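Local coordinates for protein transcription termination factor FttA (Methanosarcina mazei, PDB 2XR1) that probably terminates transcription genome-wide by cutting RNA as it leaves RNA polymerase and degrading it from the 5' end, a nuclease activity requiring two zinc ions, at residues H15-N20 / R55-E60; I94-F99 / I107-K112; P225-P230 / P255-Y260; V351-Y356 / E375-E380; G552-P557 / L568-E573. All coordinates share one frame; numbering follows the deposited sequence.

Interaction 1 (H15-N20 / R55-E60); sequences HKIEKN and RNLAKE
Asn20, Leu57 and Glu60 supply most of the surface buried between segments 15-20 and 55-60. Asn20 sits just beyond the end of helix 7-18 and points toward helix 52-61. Its CB rests on CD1 of Leu57 at 3.9 Å, while its amide ND2 lies 3.3 Å from Glu60 CB. Glu60 holds CG anti to its backbone N (chi1 -159°) and then bends at chi2, so the amide meets the methylene part of the chain and not its carboxylate. The two side chains cross at about a right angle, with their amide and carboxylate planes 60° apart. Deeper in, CG2 of Ile17 approaches the other Leu57 methyl, CD2, at 4.5 Å, and both residues also pack on Leu39 of strand 36-41, where these helices cover the sheet of the first KH domain. No hydrogen bond crosses between the segments. Lys16 NZ and Glu60 OE2 carry opposite charges but stand 6.9 Å apart, so any attraction would be long-range. The chemistry is that of a small apolar centre, Ile17 against Leu57, bordered by Asn20 and Glu60, which meet through carbon atoms and an amide nitrogen set against methylenes.

Interaction 2 (I94-F99 / I107-K112); sequences ISSYYF and IIEAEK
Glu109 O is gripped by one hydrogen bond, from Ser95 N at 2.7 Å, and one CA-H...O contact, from Ile94 CA at 3.1 Å. The Ser95 N-H comes from above the carbonyl plane. A second bond joins Ser95 and Glu109, as Ser95 OG, anti to its own backbone N (chi1 153°), donates to Glu109 OE1 over 3.1 Å. The Glu109 chain runs out extended to meet it, passing alongside the Ser96 hydroxyl. Between the Ile94-Ala110 and Tyr97-Ile108 pairs the antiparallel register slips by one residue, a beta bulge, and the bond from Glu109 N to Ser96 O is weak. Regular pairing resumes beyond it: Tyr98 N meets Ile107 O in the carbonyl plane, on a lone pair, at 3.1 Å. On the face carrying Ile94, Tyr97 and Ile108, CG2 of Ile108 touches CG1 of Ile94 at 3.7 Å, and Tyr97 lies beside Ile108, pointing the same way. This hairpin is extended by strand 134-139 into the three-stranded mixed sheet of a type II KH domain. Chemically, the Ser95-Glu109 side-chain bond supplements the backbone bonding at the bulge, where one of the two backbone bonds of Glu109 is weak.

Interaction 3 (P225-P230 / P255-Y260); sequences PYLYVP and PLLFKY
Tyr228 and Tyr260 cross at about a right angle, hydroxyl to hydroxyl, with ring planes inclined at 66° and centroids 5.4 Å apart, an oblique pair. Tyr260 OH lies in the plane of the Tyr228 ring, at its edge, and Tyr228 OH stands likewise at the edge of the Tyr260 ring. The two oxygens, Tyr228 OH and Tyr260 OH, share a hydrogen bond of 2.6 Å. Carbon contact accompanies it, since CE2 of Tyr228 and CE2 of Tyr260 approach to 3.5 Å. Tyr228 was modelled in two conformations, and this arrangement belongs to one of them. The contact joins two parts of the metallo-beta-lactamase domain: the loop between strands 208-211 and 240-242, which makes an inverse gamma turn centred on Tyr226, and the end of helix 254-259, where Tyr260 is the first residue to leave helical geometry. Next to the tyrosines, Leu227 and Leu257 also cross almost perpendicularly. Leu257 CD2 meets Leu227 CD1 at 3.9 Å and the other methyl of the fork, Leu227 CD2, at 4.1 Å. Leu256 CD2 adds a looser touch to Leu227 CD1 at 4.3 Å, while Leu227 also packs on Cys199 of strand 199-203. The same loop faces the dimer interface, with the ring of Tyr226 set perpendicular to that of Trp183 of the second subunit.

Interaction 4 (V351-Y356 / E375-E380); sequences VFTGDY and ETVISE. With ZN (zinc ion), chain E; ZN (zinc ion), chain F.
Over one face of the Phe352 ring sits CD1 of Ile378, 3.9 Å from the centroid and 20° off the normal, a CH-pi contact between side chains pointing the same way. The Tyr356 ring is engaged at its edge, where Gly354 O and Ser379 OG lie in its plane. Its hydroxyl, Tyr356 OH, donates to Ser379 OG over 3.0 Å, and that serine passes a hydrogen bond on to Glu380 O. Glu380 brings CG against Tyr356 CE1; its carboxylate stands nearly perpendicular to the ring, at 86°, and OE2 accepts the backbone N of Tyr356 at 2.9 Å through its anti lone pair. His583 ND1 also bonds to OE2, and Thr382 OG1 to OE1. Thr353 OG1 receives Glu380 N at 3.2 Å and donates to Gly354 O, consistent with holding the turn that leads to Asp355. This aspartate is the bridging ligand of the metallo-beta-lactamase site: OD2 binds one zinc (chain E) at 2.3 Å and the other (chain F) at 2.1 Å. Asp355 OD1 and Glu380 OE2 are 4.2 Å apart, like charges that the zinc ions may offset. Parallel strands 348-352 and 376-380 are joined by straight backbone bonds, including Ile378 N to Val351 O at 2.8 Å. Strands 337-343 and 602-606 flank the pair, while helix 586-594 packs on Thr353 and Tyr356 through Tyr592 and Leu589.

Interaction 5 (G552-P557 / L568-E573); sequences GWKEIP and LKMNME
Leu568 opens the returning arm of a loosely bonded beta hairpin in the beta-CASP region, its N 3.7 Å from Ile556 O without a hydrogen bond. Next, Lys569 lays its CG 3.9 Å from Glu555 OE1. The charged ends stay apart, Lys569 NZ lying 5.0 Å from Glu555 OE1, so no salt bridge forms. Met570 takes both polar links. Its N gives a weak bond to Lys554 O at 3.3 Å, and its O accepts Lys554 NZ at 2.9 Å, the ammonium approaching 26° out of the carbonyl plane. Lys554 curls at chi2, chi3 and chi4 to reach it, and a crystal neighbour also touches this lysine. The Met570 side chain, with CG anti to the backbone N, runs extended onto Ile549 of helix 545-550 and Leu534. Beyond it the Asn571 backbone bonds to Ala527. Glu573 then starts strand 573-576 beside strand 533-536, and its OE1 makes a salt bridge with Arg410 NH2.

The five contacts follow one another along the chain without nesting, a worked example of a modular protein in which each of these contacts stays within one domain or region. Interactions 1 and 2 belong to the two KH domains, their centres about 33 Å apart. Interactions 3 and 4 share the metallo-beta-lactamase domain, with nearest atoms about 13 Å apart. Interaction 4 holds the bridging zinc ligand, whereas in interaction 3 the Leu257 side chain lies about 11 Å from that of the zinc ligand His250. The centre of interaction 5, in the beta-CASP region, is about 38 Å from that of interaction 4; it lies about 69 Å from that of interaction 1, on the opposite side of the chain's centre.

Interaction 1 (H15-N20 / R55-E60)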
# COMPACT_ATOMS: atom_id res chain seq x y z
N HIS B 15 -35.17 22.72 8.41
CA HIS B 15 -36.60 22.56 8.54
C HIS B 15 -37.02 21.46 9.51
O HIS B 15 -37.92 21.65 10.31
CB HIS B 15 -37.24 22.41 7.17
CG HIS B 15 -37.11 23.64 6.33
ND1 HIS B 15 -36.94 23.61 4.96
CD2 HIS B 15 -37.09 24.95 6.68
CE1 HIS B 15 -36.84 24.84 4.51
NE2 HIS B 15 -36.92 25.68 5.53
N LYS B 16 -36.34 20.32 9.46
CA LYS B 16 -36.50 19.25 10.45
C LYS B 16 -36.44 19.79 11.87
O LYS B 16 -37.33 19.55 12.68
CB LYS B 16 -35.38 18.22 10.27
CG LYS B 16 -35.80 16.91 9.62
CD LYS B 16 -36.21 15.89 10.68
CE LYS B 16 -36.69 14.57 10.07
NZ LYS B 16 -35.56 13.76 9.52
N ILE B 17 -35.36 20.51 12.18
CA ILE B 17 -35.16 21.10 13.50
C ILE B 17 -36.30 22.04 13.88
O ILE B 17 -36.87 21.92 14.96
CB ILE B 17 -33.87 21.91 13.52
CG1 ILE B 17 -32.68 21.00 13.79
CG2 ILE B 17 -33.95 22.99 14.58
CD1 ILE B 17 -31.44 21.42 13.05
N GLU B 18 -36.64 22.95 12.98
CA GLU B 18 -37.60 23.99 13.28
C GLU B 18 -38.97 23.46 13.71
O GLU B 18 -39.61 24.06 14.56
CB GLU B 18 -37.74 24.95 12.10
CG GLU B 18 -36.44 25.62 11.80
CD GLU B 18 -36.58 27.02 11.35
OE1 GLU B 18 -37.35 27.25 10.39
OE2 GLU B 18 -35.88 27.89 11.93
N LYS B 19 -39.39 22.33 13.13
CA LYS B 19 -40.63 21.68 13.58
C LYS B 19 -40.44 20.73 14.78
O LYS B 19 -41.38 20.07 15.18
CB LYS B 19 -41.33 20.96 12.43
CG LYS B 19 -40.50 19.92 11.69
CD LYS B 19 -41.16 19.50 10.38
CE LYS B 19 -41.40 20.68 9.42
NZ LYS B 19 -41.48 20.26 7.99
N ASN B 20 -39.23 20.66 15.33
CA ASN B 20 -39.03 19.96 16.61
C ASN B 20 -38.89 20.91 17.77
O ASN B 20 -39.05 20.49 18.91
CB ASN B 20 -37.81 19.01 16.56
CG ASN B 20 -38.22 17.52 16.45
OD1 ASN B 20 -39.40 17.19 16.44
ND2 ASN B 20 -37.22 16.64 16.36
N ARG B 55 -30.78 17.88 23.69
CA ARG B 55 -31.01 16.45 23.90
C ARG B 55 -32.11 15.94 22.97
O ARG B 55 -31.88 15.04 22.16
CB ARG B 55 -31.38 16.16 25.36
N ASN B 56 -33.30 16.53 23.08
CA ASN B 56 -34.44 16.21 22.21
C ASN B 56 -34.16 16.47 20.73
O ASN B 56 -34.81 15.88 19.87
CB ASN B 56 -35.72 16.97 22.64
CG ASN B 56 -36.59 16.19 23.65
OD1 ASN B 56 -37.55 16.73 24.23
ND2 ASN B 56 -36.29 14.90 23.84
N LEU B 57 -33.20 17.35 20.42
CA LEU B 57 -32.79 17.59 19.03
C LEU B 57 -31.83 16.53 18.52
O LEU B 57 -32.15 15.83 17.56
CB LEU B 57 -32.18 18.99 18.85
CG LEU B 57 -33.10 20.04 18.21
CD1 LEU B 57 -34.57 19.85 18.58
CD2 LEU B 57 -32.60 21.45 18.57
N ALA B 58 -30.66 16.41 19.15
CA ALA B 58 -29.71 15.35 18.79
C ALA B 58 -30.42 13.98 18.71
O ALA B 58 -30.17 13.20 17.78
CB ALA B 58 -28.55 15.31 19.79
N LYS B 59 -31.32 13.71 19.65
CA LYS B 59 -32.08 12.46 19.67
C LYS B 59 -32.78 12.16 18.34
O LYS B 59 -32.48 11.16 17.70
CB LYS B 59 -33.10 12.47 20.81
N GLU B 60 -33.69 13.03 17.90
CA GLU B 60 -34.43 12.78 16.65
C GLU B 60 -33.57 12.92 15.37
O GLU B 60 -33.97 12.44 14.30
CB GLU B 60 -35.67 13.69 16.56
CG GLU B 60 -36.76 13.20 15.58
CD GLU B 60 -37.54 11.97 16.06
OE1 GLU B 60 -37.19 11.36 17.09
OE2 GLU B 60 -38.53 11.61 15.39

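Interaction 2 (I94-F99 / I107-K112)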
# COMPACT_ATOMS: atom_id res chain seq x y z
N ILE B 94 -12.25 36.56 40.26
CA ILE B 94 -12.01 36.06 38.90
C ILE B 94 -10.57 36.37 38.49
O ILE B 94 -10.13 37.52 38.52
CB ILE B 94 -13.03 36.66 37.88
CG1 ILE B 94 -14.44 36.19 38.21
CG2 ILE B 94 -12.65 36.29 36.45
CD1 ILE B 94 -15.53 37.06 37.62
N SER B 95 -9.84 35.34 38.11
CA SER B 95 -8.49 35.50 37.62
C SER B 95 -8.53 36.00 36.18
O SER B 95 -8.09 37.12 35.92
CB SER B 95 -7.72 34.16 37.75
OG SER B 95 -6.67 34.01 36.80
N SER B 96 -9.11 35.21 35.26
CA SER B 96 -9.07 35.50 33.82
C SER B 96 -10.43 35.36 33.11
O SER B 96 -11.44 35.07 33.76
CB SER B 96 -8.09 34.56 33.14
OG SER B 96 -8.75 33.38 32.72
N TYR B 97 -10.44 35.63 31.80
CA TYR B 97 -11.58 35.33 30.91
C TYR B 97 -11.06 34.89 29.54
O TYR B 97 -10.04 35.39 29.10
CB TYR B 97 -12.45 36.56 30.66
CG TYR B 97 -12.98 37.27 31.89
CD1 TYR B 97 -12.19 38.18 32.58
CD2 TYR B 97 -14.28 37.09 32.33
CE1 TYR B 97 -12.67 38.86 33.68
CE2 TYR B 97 -14.77 37.76 33.44
CZ TYR B 97 -13.96 38.65 34.11
OH TYR B 97 -14.44 39.32 35.21
N TYR B 98 -11.76 33.97 28.87
CA TYR B 98 -11.42 33.62 27.48
C TYR B 98 -12.66 33.34 26.65
O TYR B 98 -13.37 32.35 26.86
CB TYR B 98 -10.52 32.40 27.42
CG TYR B 98 -10.42 31.76 26.04
CD1 TYR B 98 -9.94 32.50 24.94
CD2 TYR B 98 -10.76 30.42 25.83
CE1 TYR B 98 -9.83 31.92 23.67
CE2 TYR B 98 -10.66 29.83 24.57
CZ TYR B 98 -10.19 30.57 23.50
OH TYR B 98 -10.09 29.95 22.26
N PHE B 99 -12.86 34.19 25.65
CA PHE B 99 -14.04 34.18 24.80
C PHE B 99 -13.76 33.29 23.57
O PHE B 99 -13.21 33.74 22.55
CB PHE B 99 -14.41 35.62 24.43
CG PHE B 99 -14.88 36.46 25.60
CD1 PHE B 99 -13.98 37.03 26.47
CD2 PHE B 99 -16.23 36.67 25.83
CE1 PHE B 99 -14.43 37.80 27.54
CE2 PHE B 99 -16.68 37.43 26.91
CZ PHE B 99 -15.79 37.99 27.75
N ILE B 107 -15.06 31.40 29.34
CA ILE B 107 -14.43 30.69 30.43
C ILE B 107 -14.08 31.71 31.49
O ILE B 107 -13.44 32.69 31.20
CB ILE B 107 -13.14 30.02 30.00
CG1 ILE B 107 -13.38 29.04 28.85
CG2 ILE B 107 -12.53 29.25 31.17
CD1 ILE B 107 -14.11 27.84 29.24
N ILE B 108 -14.52 31.48 32.72
CA ILE B 108 -14.22 32.33 33.85
C ILE B 108 -13.36 31.53 34.81
O ILE B 108 -13.73 30.42 35.18
CB ILE B 108 -15.49 32.76 34.58
CG1 ILE B 108 -16.27 33.76 33.72
CG2 ILE B 108 -15.17 33.29 35.95
CD1 ILE B 108 -17.58 34.20 34.34
N GLU B 109 -12.23 32.08 35.22
CA GLU B 109 -11.37 31.43 36.19
C GLU B 109 -11.63 32.05 37.53
O GLU B 109 -11.47 33.23 37.66
CB GLU B 109 -9.90 31.58 35.82
CG GLU B 109 -9.45 30.64 34.72
CD GLU B 109 -7.96 30.79 34.39
OE1 GLU B 109 -7.21 31.39 35.20
OE2 GLU B 109 -7.55 30.31 33.30
N ALA B 110 -12.01 31.25 38.51
CA ALA B 110 -12.31 31.75 39.84
C ALA B 110 -11.66 30.90 40.91
O ALA B 110 -11.60 29.68 40.78
CB ALA B 110 -13.80 31.78 40.05
N GLU B 111 -11.18 31.54 41.96
CA GLU B 111 -10.63 30.83 43.13
C GLU B 111 -11.76 30.05 43.85
O GLU B 111 -11.55 28.92 44.31
CB GLU B 111 -9.94 31.83 44.08
CG GLU B 111 -8.77 31.26 44.89
CD GLU B 111 -7.77 32.34 45.35
OE1 GLU B 111 -6.92 32.76 44.52
OE2 GLU B 111 -7.79 32.74 46.53
N LYS B 112 -12.94 30.66 43.94
CA LYS B 112 -14.13 30.00 44.49
C LYS B 112 -15.22 29.89 43.41
O LYS B 112 -16.07 30.78 43.30
CB LYS B 112 -14.66 30.77 45.70

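Interaction 3 (P225-P230 / P255-Y260)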
# COMPACT_ATOMS: atom_id res chain seq x y z
N PRO B 225 8.83 9.37 8.33
CA PRO B 225 8.04 8.28 7.79
C PRO B 225 8.06 8.32 6.24
O PRO B 225 8.45 9.34 5.65
CB PRO B 225 6.66 8.57 8.30
CG PRO B 225 6.86 9.46 9.47
CD PRO B 225 8.06 10.24 9.22
N TYR B 226 7.67 7.22 5.60
CA TYR B 226 7.61 7.17 4.15
C TYR B 226 6.37 7.93 3.65
O TYR B 226 5.38 7.33 3.23
CB TYR B 226 7.62 5.71 3.63
CG TYR B 226 8.87 4.94 3.96
CD1 TYR B 226 9.96 5.01 3.16
CD2 TYR B 226 8.95 4.19 5.11
CE1 TYR B 226 11.13 4.33 3.50
CE2 TYR B 226 10.08 3.53 5.45
CZ TYR B 226 11.16 3.60 4.66
OH TYR B 226 12.27 2.92 5.00
N LEU B 227 6.44 9.25 3.68
CA LEU B 227 5.31 10.08 3.29
C LEU B 227 5.19 10.25 1.77
O LEU B 227 4.18 10.80 1.33
CB LEU B 227 5.39 11.46 3.94
CG LEU B 227 5.30 11.52 5.46
CD1 LEU B 227 5.48 12.96 5.99
CD2 LEU B 227 3.98 10.89 5.96
N TYR B 228 6.15 9.77 0.97
CA TYR B 228 6.21 10.17 -0.45
C TYR B 228 5.62 9.09 -1.38
O TYR B 228 5.78 9.15 -2.60
CB TYR B 228 7.64 10.61 -0.82
CG TYR B 228 8.17 11.66 0.17
CD1 TYR B 228 8.72 11.27 1.39
CD2 TYR B 228 8.04 13.03 -0.09
CE1 TYR B 228 9.16 12.21 2.31
CE2 TYR B 228 8.48 13.98 0.83
CZ TYR B 228 9.04 13.56 2.03
OH TYR B 228 9.49 14.47 2.96
N VAL B 229 4.90 8.13 -0.82
CA VAL B 229 4.42 6.95 -1.53
C VAL B 229 3.01 7.09 -1.99
O VAL B 229 2.26 7.83 -1.40
CB VAL B 229 4.44 5.68 -0.60
CG1 VAL B 229 5.85 5.30 -0.27
CG2 VAL B 229 3.58 5.85 0.67
N PRO B 230 2.60 6.32 -3.00
CA PRO B 230 1.29 6.51 -3.62
C PRO B 230 0.10 6.48 -2.67
O PRO B 230 -0.90 7.06 -2.98
CB PRO B 230 1.20 5.35 -4.58
CG PRO B 230 2.54 5.17 -5.00
CD PRO B 230 3.39 5.37 -3.79
N PRO B 255 3.32 19.02 11.13
CA PRO B 255 3.39 20.21 10.33
C PRO B 255 4.03 20.00 8.97
O PRO B 255 3.79 20.81 8.08
CB PRO B 255 4.24 21.17 11.20
CG PRO B 255 4.00 20.75 12.56
CD PRO B 255 3.91 19.22 12.46
N LEU B 256 4.84 18.96 8.78
CA LEU B 256 5.44 18.71 7.47
C LEU B 256 4.34 18.34 6.47
O LEU B 256 4.41 18.67 5.30
CB LEU B 256 6.45 17.57 7.57
CG LEU B 256 7.37 17.27 6.39
CD1 LEU B 256 8.15 18.47 5.97
CD2 LEU B 256 8.28 16.18 6.76
N LEU B 257 3.31 17.64 6.96
CA LEU B 257 2.12 17.34 6.13
C LEU B 257 1.55 18.62 5.56
O LEU B 257 1.24 18.70 4.37
CB LEU B 257 1.04 16.61 6.92
CG LEU B 257 1.46 15.23 7.42
CD1 LEU B 257 0.41 14.55 8.29
CD2 LEU B 257 1.81 14.33 6.25
N PHE B 258 1.43 19.65 6.40
CA PHE B 258 0.90 20.92 5.91
C PHE B 258 1.87 21.62 4.93
O PHE B 258 1.46 22.20 3.92
CB PHE B 258 0.53 21.81 7.10
CG PHE B 258 -0.71 21.36 7.78
CD1 PHE B 258 -1.95 21.70 7.29
CD2 PHE B 258 -0.65 20.58 8.88
CE1 PHE B 258 -3.07 21.29 7.90
CE2 PHE B 258 -1.80 20.15 9.50
CZ PHE B 258 -3.00 20.49 9.00
N LYS B 259 3.16 21.52 5.21
CA LYS B 259 4.14 22.10 4.32
C LYS B 259 3.98 21.52 2.92
O LYS B 259 4.18 22.21 1.93
CB LYS B 259 5.55 21.81 4.83
CG LYS B 259 6.64 22.46 3.99
CD LYS B 259 8.03 22.24 4.63
CE LYS B 259 9.18 22.70 3.74
NZ LYS B 259 10.30 23.16 4.62
N TYR B 260 3.63 20.25 2.86
CA TYR B 260 3.47 19.54 1.61
C TYR B 260 2.05 19.56 1.06
O TYR B 260 1.73 18.76 0.17
CB TYR B 260 3.88 18.06 1.82
CG TYR B 260 5.35 17.82 2.06
CD1 TYR B 260 6.34 18.69 1.57
CD2 TYR B 260 5.76 16.69 2.74
CE1 TYR B 260 7.68 18.45 1.79
CE2 TYR B 260 7.09 16.43 2.97
CZ TYR B 260 8.04 17.31 2.51
OH TYR B 260 9.37 17.02 2.74

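Interaction 4 (V351-Y356 / E375-E380)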
# COMPACT_ATOMS: atom_id res chain seq x y z
N VAL B 351 -9.05 -0.64 16.88
CA VAL B 351 -8.45 0.21 17.89
C VAL B 351 -6.96 0.39 17.71
O VAL B 351 -6.22 -0.56 17.57
CB VAL B 351 -8.68 -0.37 19.27
CG1 VAL B 351 -7.82 0.32 20.25
CG2 VAL B 351 -10.18 -0.23 19.67
N PHE B 352 -6.53 1.64 17.66
CA PHE B 352 -5.13 1.94 17.66
C PHE B 352 -4.85 2.37 19.04
O PHE B 352 -5.47 3.31 19.47
CB PHE B 352 -4.83 3.11 16.74
CG PHE B 352 -4.76 2.74 15.30
CD1 PHE B 352 -5.92 2.52 14.57
CD2 PHE B 352 -3.53 2.63 14.64
CE1 PHE B 352 -5.87 2.18 13.21
CE2 PHE B 352 -3.47 2.29 13.30
CZ PHE B 352 -4.66 2.06 12.58
N THR B 353 -3.92 1.75 19.73
CA THR B 353 -3.72 2.06 21.15
C THR B 353 -2.91 3.29 21.33
O THR B 353 -3.04 3.96 22.35
CB THR B 353 -2.99 0.92 21.93
OG1 THR B 353 -1.72 0.73 21.35
CG2 THR B 353 -3.76 -0.40 21.88
N GLY B 354 -2.05 3.63 20.37
CA GLY B 354 -0.99 4.63 20.63
C GLY B 354 -0.13 4.05 21.75
O GLY B 354 -0.09 2.81 21.93
N ASP B 355 0.55 4.92 22.49
CA ASP B 355 1.32 4.53 23.65
C ASP B 355 0.32 4.48 24.83
O ASP B 355 -0.55 5.34 24.92
CB ASP B 355 2.44 5.53 23.90
CG ASP B 355 3.54 5.53 22.79
OD1 ASP B 355 3.41 4.65 21.89
OD2 ASP B 355 4.50 6.38 22.82
N TYR B 356 0.41 3.46 25.68
CA TYR B 356 -0.50 3.34 26.78
C TYR B 356 0.09 2.66 27.97
O TYR B 356 1.09 1.96 27.85
CB TYR B 356 -1.72 2.55 26.36
CG TYR B 356 -1.51 1.11 25.99
CD1 TYR B 356 -1.20 0.74 24.68
CD2 TYR B 356 -1.73 0.11 26.93
CE1 TYR B 356 -1.04 -0.59 24.34
CE2 TYR B 356 -1.60 -1.24 26.61
CZ TYR B 356 -1.25 -1.59 25.32
OH TYR B 356 -1.13 -2.91 24.98
N GLU B 375 -12.82 -5.46 16.57
CA GLU B 375 -12.43 -6.65 15.89
C GLU B 375 -10.91 -6.71 15.76
O GLU B 375 -10.34 -7.79 15.85
CB GLU B 375 -13.16 -6.79 14.57
CG GLU B 375 -14.64 -7.26 14.72
CD GLU B 375 -15.64 -6.17 15.21
OE1 GLU B 375 -15.45 -5.01 14.83
OE2 GLU B 375 -16.65 -6.46 15.94
N THR B 376 -10.25 -5.56 15.58
CA THR B 376 -8.79 -5.48 15.38
C THR B 376 -8.16 -4.50 16.36
O THR B 376 -8.66 -3.40 16.52
CB THR B 376 -8.49 -4.93 13.94
OG1 THR B 376 -9.11 -5.77 12.96
CG2 THR B 376 -7.00 -4.86 13.64
N VAL B 377 -7.06 -4.89 16.99
CA VAL B 377 -6.25 -3.99 17.83
C VAL B 377 -4.83 -3.86 17.26
O VAL B 377 -4.18 -4.83 16.92
CB VAL B 377 -6.05 -4.58 19.23
CG1 VAL B 377 -5.19 -3.59 20.08
CG2 VAL B 377 -7.40 -4.92 19.92
N ILE B 378 -4.38 -2.63 17.13
CA ILE B 378 -3.02 -2.35 16.73
C ILE B 378 -2.42 -1.74 17.98
O ILE B 378 -2.81 -0.64 18.39
CB ILE B 378 -2.98 -1.35 15.56
CG1 ILE B 378 -3.44 -2.06 14.28
CG2 ILE B 378 -1.55 -0.78 15.39
CD1 ILE B 378 -4.50 -1.41 13.52
N SER B 379 -1.47 -2.48 18.57
CA SER B 379 -0.92 -2.15 19.89
C SER B 379 0.54 -1.77 19.84
O SER B 379 1.29 -2.31 19.06
CB SER B 379 -1.06 -3.36 20.81
OG SER B 379 -0.45 -3.08 22.06
N GLU B 380 0.95 -0.90 20.75
CA GLU B 380 2.37 -0.66 20.93
C GLU B 380 2.98 -1.86 21.59
O GLU B 380 2.26 -2.67 22.13
CB GLU B 380 2.66 0.54 21.84
CG GLU B 380 2.21 0.36 23.28
CD GLU B 380 3.17 0.98 24.24
OE1 GLU B 380 4.37 0.57 24.19
OE2 GLU B 380 2.76 1.85 25.02
ZN ZN E . 4.79 8.43 23.89
ZN ZN F . 5.97 6.80 21.37

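Interaction 5 (G552-P557 / L568-E573)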
# COMPACT_ATOMS: atom_id res chain seq x y z
N GLY B 552 27.18 1.02 29.06
CA GLY B 552 28.52 1.06 29.66
C GLY B 552 29.62 1.60 28.76
O GLY B 552 30.80 1.37 29.01
N TRP B 553 29.24 2.31 27.69
CA TRP B 553 30.19 3.16 26.98
C TRP B 553 30.56 4.33 27.90
O TRP B 553 29.67 4.94 28.53
CB TRP B 553 29.60 3.66 25.66
CG TRP B 553 30.13 2.95 24.48
CD1 TRP B 553 31.31 3.21 23.84
CD2 TRP B 553 29.53 1.85 23.80
NE1 TRP B 553 31.48 2.33 22.80
CE2 TRP B 553 30.40 1.49 22.74
CE3 TRP B 553 28.35 1.13 23.96
CZ2 TRP B 553 30.13 0.45 21.86
CZ3 TRP B 553 28.07 0.09 23.08
CH2 TRP B 553 28.97 -0.24 22.04
N LYS B 554 31.85 4.61 28.03
CA LYS B 554 32.36 5.70 28.88
C LYS B 554 32.90 6.88 28.04
O LYS B 554 33.25 7.92 28.58
CB LYS B 554 33.47 5.21 29.85
CG LYS B 554 33.37 3.74 30.38
CD LYS B 554 32.01 3.38 31.08
CE LYS B 554 31.93 3.75 32.57
NZ LYS B 554 31.67 5.20 32.80
N GLU B 555 33.00 6.68 26.72
CA GLU B 555 33.42 7.71 25.79
C GLU B 555 32.17 8.16 25.03
O GLU B 555 31.55 7.36 24.31
CB GLU B 555 34.47 7.15 24.83
CG GLU B 555 35.27 8.20 24.05
CD GLU B 555 36.56 8.67 24.75
OE1 GLU B 555 37.21 7.85 25.46
OE2 GLU B 555 36.94 9.86 24.58
N ILE B 556 31.75 9.41 25.24
CA ILE B 556 30.56 9.96 24.60
C ILE B 556 30.92 11.18 23.75
O ILE B 556 31.58 12.10 24.24
CB ILE B 556 29.49 10.34 25.65
CG1 ILE B 556 28.92 9.08 26.29
CG2 ILE B 556 28.34 11.15 25.02
CD1 ILE B 556 29.89 8.37 27.25
N PRO B 557 30.50 11.19 22.47
CA PRO B 557 30.90 12.26 21.55
C PRO B 557 30.17 13.57 21.81
O PRO B 557 28.96 13.58 22.07
CB PRO B 557 30.53 11.70 20.18
CG PRO B 557 29.39 10.77 20.45
CD PRO B 557 29.62 10.20 21.82
N LEU B 568 34.66 13.52 25.82
CA LEU B 568 34.98 13.65 27.25
C LEU B 568 34.48 12.47 28.11
O LEU B 568 33.33 12.04 27.99
CB LEU B 568 34.51 15.02 27.83
CG LEU B 568 35.41 16.26 27.57
CD1 LEU B 568 34.74 17.57 28.05
CD2 LEU B 568 36.82 16.12 28.18
N LYS B 569 35.38 12.00 28.98
CA LYS B 569 35.18 10.76 29.75
C LYS B 569 34.37 10.91 31.03
O LYS B 569 34.65 11.77 31.88
CB LYS B 569 36.53 10.12 30.10
CG LYS B 569 36.94 8.97 29.19
CD LYS B 569 38.11 8.19 29.77
CE LYS B 569 39.27 9.11 30.21
NZ LYS B 569 39.61 10.16 29.21
N MET B 570 33.43 9.98 31.19
CA MET B 570 32.44 9.99 32.24
C MET B 570 32.80 9.05 33.39
O MET B 570 32.87 7.85 33.22
CB MET B 570 31.13 9.56 31.61
CG MET B 570 29.91 9.50 32.50
SD MET B 570 28.84 8.31 31.70
CE MET B 570 27.55 8.18 32.93
N ASN B 571 33.03 9.61 34.56
CA ASN B 571 33.30 8.83 35.76
C ASN B 571 32.09 8.74 36.67
O ASN B 571 32.18 8.14 37.73
CB ASN B 571 34.44 9.48 36.53
CG ASN B 571 35.68 9.67 35.69
OD1 ASN B 571 35.66 9.44 34.47
ND2 ASN B 571 36.78 10.11 36.32
N MET B 572 30.97 9.34 36.28
CA MET B 572 29.85 9.50 37.21
C MET B 572 29.00 8.23 37.28
O MET B 572 28.76 7.59 36.27
CB MET B 572 28.97 10.71 36.83
CG MET B 572 27.85 10.45 35.83
SD MET B 572 26.95 11.99 35.44
CE MET B 572 27.30 12.18 33.70
N GLU B 573 28.55 7.90 38.48
CA GLU B 573 27.64 6.78 38.73
C GLU B 573 26.44 6.80 37.80
O GLU B 573 25.91 7.87 37.47
CB GLU B 573 27.15 6.83 40.19
CG GLU B 573 26.30 5.63 40.65
CD GLU B 573 25.97 5.68 42.15
OE1 GLU B 573 26.90 5.53 42.98
OE2 GLU B 573 24.77 5.88 42.49